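Local coordinates for protein nucleoporin NUP82 (PDB 3PBP) that serves as a component of the nuclear pore complex, the piece here being the N-terminal domain of a nucleoporin, which contains the region that interacts with NUP116, at residues A[256-259]-A[260-264]. The protein carries 1 engineered substitution. Sequence-based numbering, arbitrary orientation.
Sequences VSKL and HENWN
His260 is tied to Val256 in the last regular turn of helix 243-262, which pairs with helix 220-235 as an antiparallel helical hairpin set into a beta-propeller. Its N donates to Val256 O at 3.1 Å, nearly straight at 164°, a standard i to i-4 helical bond. Glu261 N is held more loosely, with weak bonds to both Ser257 O and Lys258 O, while Asn262 N lies 3.0 Å from Leu259 O, an i to i-3 bond of 3-10 type, with the donor well above the carbonyl plane. A weak bond from Asn262 N to Lys258 O remains, and Trp263 N bonds weakly to the same Leu259 O, so the helix tightens as it ends; Trp263 is the first residue to leave helical geometry.

Apolar Val256 and Leu259 suit their buried places, whereas charged Lys258 and Glu261 are exposed. Glu261 has CG beside its own backbone N (chi1 -57°), which turns the chain back along the helix and lays OE2 3.6 Å from Lys258 CA. The long, extended Lys258 carries NZ away to a hydrogen bond with Tyr276 OH. On the hairpin side, Val256 packs on Ser230, His260 on Leu227, and the broad, flat indole of Trp263 reaches Leu223 and Glu220 just past the helix end. Trp263 CB stays 3.5 Å from Leu259 O, while its NE1 donates to Leu218 O.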
ATOM      1  N   VAL A 256       4.808  -1.032 -21.439  1.00 57.11           N
ATOM      2  CA  VAL A 256       3.427  -1.255 -21.854  1.00 58.18           C
ATOM      3  C   VAL A 256       3.351  -1.734 -23.291  1.00 58.85           C
ATOM      4  O   VAL A 256       2.421  -2.444 -23.663  1.00 58.85           O
ATOM      5  CB  VAL A 256       2.562   0.019 -21.679  1.00 56.92           C
ATOM      6  CG1 VAL A 256       1.160  -0.249 -22.153  1.00 56.47           C
ATOM      7  CG2 VAL A 256       2.519   0.425 -20.213  1.00 56.89           C
ATOM      8  N   SER A 257       4.336  -1.348 -24.095  1.00 60.87           N
ATOM      9  CA  SER A 257       4.391  -1.769 -25.497  1.00 62.92           C
ATOM     10  C   SER A 257       4.771  -3.238 -25.573  1.00 64.57           C
ATOM     11  O   SER A 257       4.255  -3.982 -26.412  1.00 64.75           O
ATOM     12  CB  SER A 257       5.422  -0.955 -26.273  1.00 61.41           C
ATOM     13  OG  SER A 257       5.013   0.390 -26.385  1.00 64.00           O
ATOM     14  N   LYS A 258       5.673  -3.653 -24.690  1.00 65.27           N
ATOM     15  CA  LYS A 258       6.113  -5.030 -24.660  1.00 67.05           C
ATOM     16  C   LYS A 258       4.957  -5.890 -24.172  1.00 67.33           C
ATOM     17  O   LYS A 258       4.792  -7.028 -24.607  1.00 68.29           O
ATOM     18  CB  LYS A 258       7.322  -5.176 -23.740  1.00 68.79           C
ATOM     19  CG  LYS A 258       8.179  -6.372 -24.067  1.00 72.89           C
ATOM     20  CD  LYS A 258       9.360  -6.485 -23.122  1.00 77.61           C
ATOM     21  CE  LYS A 258      10.276  -7.653 -23.517  1.00 81.26           C
ATOM     22  NZ  LYS A 258      11.407  -7.881 -22.553  1.00 83.68           N
ATOM     23  N   LEU A 259       4.149  -5.354 -23.261  1.00 67.44           N
ATOM     24  CA  LEU A 259       3.002  -6.114 -22.771  1.00 67.74           C
ATOM     25  C   LEU A 259       2.075  -6.356 -23.955  1.00 68.57           C
ATOM     26  O   LEU A 259       1.646  -7.481 -24.206  1.00 68.89           O
ATOM     27  CB  LEU A 259       2.246  -5.340 -21.689  1.00 66.18           C
ATOM     28  CG  LEU A 259       2.913  -5.162 -20.328  1.00 65.43           C
ATOM     29  CD1 LEU A 259       1.969  -4.412 -19.411  1.00 65.30           C
ATOM     30  CD2 LEU A 259       3.256  -6.508 -19.736  1.00 64.65           C
ATOM     31  N   HIS A 260       1.778  -5.286 -24.684  1.00 68.81           N
ATOM     32  CA  HIS A 260       0.911  -5.368 -25.841  1.00 70.42           C
ATOM     33  C   HIS A 260       1.410  -6.396 -26.860  1.00 71.40           C
ATOM     34  O   HIS A 260       0.620  -6.983 -27.596  1.00 71.58           O
ATOM     35  CB  HIS A 260       0.814  -4.006 -26.511  1.00 71.61           C
ATOM     36  CG  HIS A 260      -0.266  -3.924 -27.540  1.00 73.90           C
ATOM     37  ND1 HIS A 260      -1.362  -3.099 -27.400  1.00 75.66           N
ATOM     38  CD2 HIS A 260      -0.444  -4.595 -28.702  1.00 74.24           C
ATOM     39  CE1 HIS A 260      -2.171  -3.269 -28.431  1.00 75.75           C
ATOM     40  NE2 HIS A 260      -1.638  -4.173 -29.235  1.00 75.10           N
ATOM     41  N   GLU A 261       2.720  -6.619 -26.903  1.00 71.95           N
ATOM     42  CA  GLU A 261       3.287  -7.571 -27.850  1.00 72.34           C
ATOM     43  C   GLU A 261       3.148  -9.017 -27.406  1.00 70.84           C
ATOM     44  O   GLU A 261       3.138  -9.918 -28.228  1.00 72.07           O
ATOM     45  CB  GLU A 261       4.769  -7.301 -28.072  1.00 75.86           C
ATOM     46  CG  GLU A 261       5.114  -5.910 -28.557  1.00 82.34           C
ATOM     47  CD  GLU A 261       6.600  -5.771 -28.885  1.00 86.12           C
ATOM     48  OE1 GLU A 261       7.016  -6.260 -29.961  1.00 88.20           O
ATOM     49  OE2 GLU A 261       7.354  -5.191 -28.061  1.00 87.65           O
ATOM     50  N   ASN A 262       3.063  -9.260 -26.109  1.00 68.84           N
ATOM     51  CA  ASN A 262       2.954 -10.632 -25.641  1.00 67.07           C
ATOM     52  C   ASN A 262       1.607 -10.966 -25.040  1.00 65.64           C
ATOM     53  O   ASN A 262       1.407 -12.059 -24.517  1.00 64.91           O
ATOM     54  CB  ASN A 262       4.046 -10.912 -24.625  1.00 67.89           C
ATOM     55  CG  ASN A 262       5.386 -10.512 -25.135  1.00 68.54           C
ATOM     56  OD1 ASN A 262       5.843  -9.402 -24.897  1.00 69.30           O
ATOM     57  ND2 ASN A 262       6.021 -11.403 -25.877  1.00 70.24           N
ATOM     58  N   TRP A 263       0.685 -10.018 -25.119  1.00 63.65           N
ATOM     59  CA  TRP A 263      -0.639 -10.215 -24.576  1.00 61.44           C
ATOM     60  C   TRP A 263      -1.332 -11.350 -25.319  1.00 62.12           C
ATOM     61  O   TRP A 263      -1.332 -11.372 -26.553  1.00 61.76           O
ATOM     62  CB  TRP A 263      -1.447  -8.931 -24.729  1.00 59.39           C
ATOM     63  CG  TRP A 263      -2.834  -9.040 -24.208  1.00 56.41           C
ATOM     64  CD1 TRP A 263      -3.208  -9.233 -22.913  1.00 56.27           C
ATOM     65  CD2 TRP A 263      -4.039  -8.936 -24.963  1.00 55.22           C
ATOM     66  NE1 TRP A 263      -4.576  -9.250 -22.811  1.00 55.72           N
ATOM     67  CE2 TRP A 263      -5.113  -9.068 -24.057  1.00 55.21           C
ATOM     68  CE3 TRP A 263      -4.321  -8.740 -26.319  1.00 55.38           C
ATOM     69  CZ2 TRP A 263      -6.450  -9.008 -24.462  1.00 54.82           C
ATOM     70  CZ3 TRP A 263      -5.656  -8.681 -26.723  1.00 55.56           C
ATOM     71  CH2 TRP A 263      -6.702  -8.814 -25.794  1.00 54.25           C
ATOM     72  N   ASN A 264      -1.903 -12.290 -24.561  1.00 62.07           N
ATOM     73  CA  ASN A 264      -2.640 -13.428 -25.119  1.00 61.56           C
ATOM     74  C   ASN A 264      -4.111 -13.023 -25.128  1.00 59.50           C
ATOM     75  O   ASN A 264      -4.758 -13.035 -24.094  1.00 60.09           O
ATOM     76  CB  ASN A 264      -2.450 -14.656 -24.226  1.00 63.93           C
ATOM     77  CG  ASN A 264      -3.191 -15.875 -24.738  1.00 67.20           C
ATOM     78  OD1 ASN A 264      -4.386 -15.816 -25.055  1.00 68.83           O
ATOM     79  ND2 ASN A 264      -2.486 -16.998 -24.813  1.00 69.30           N
TER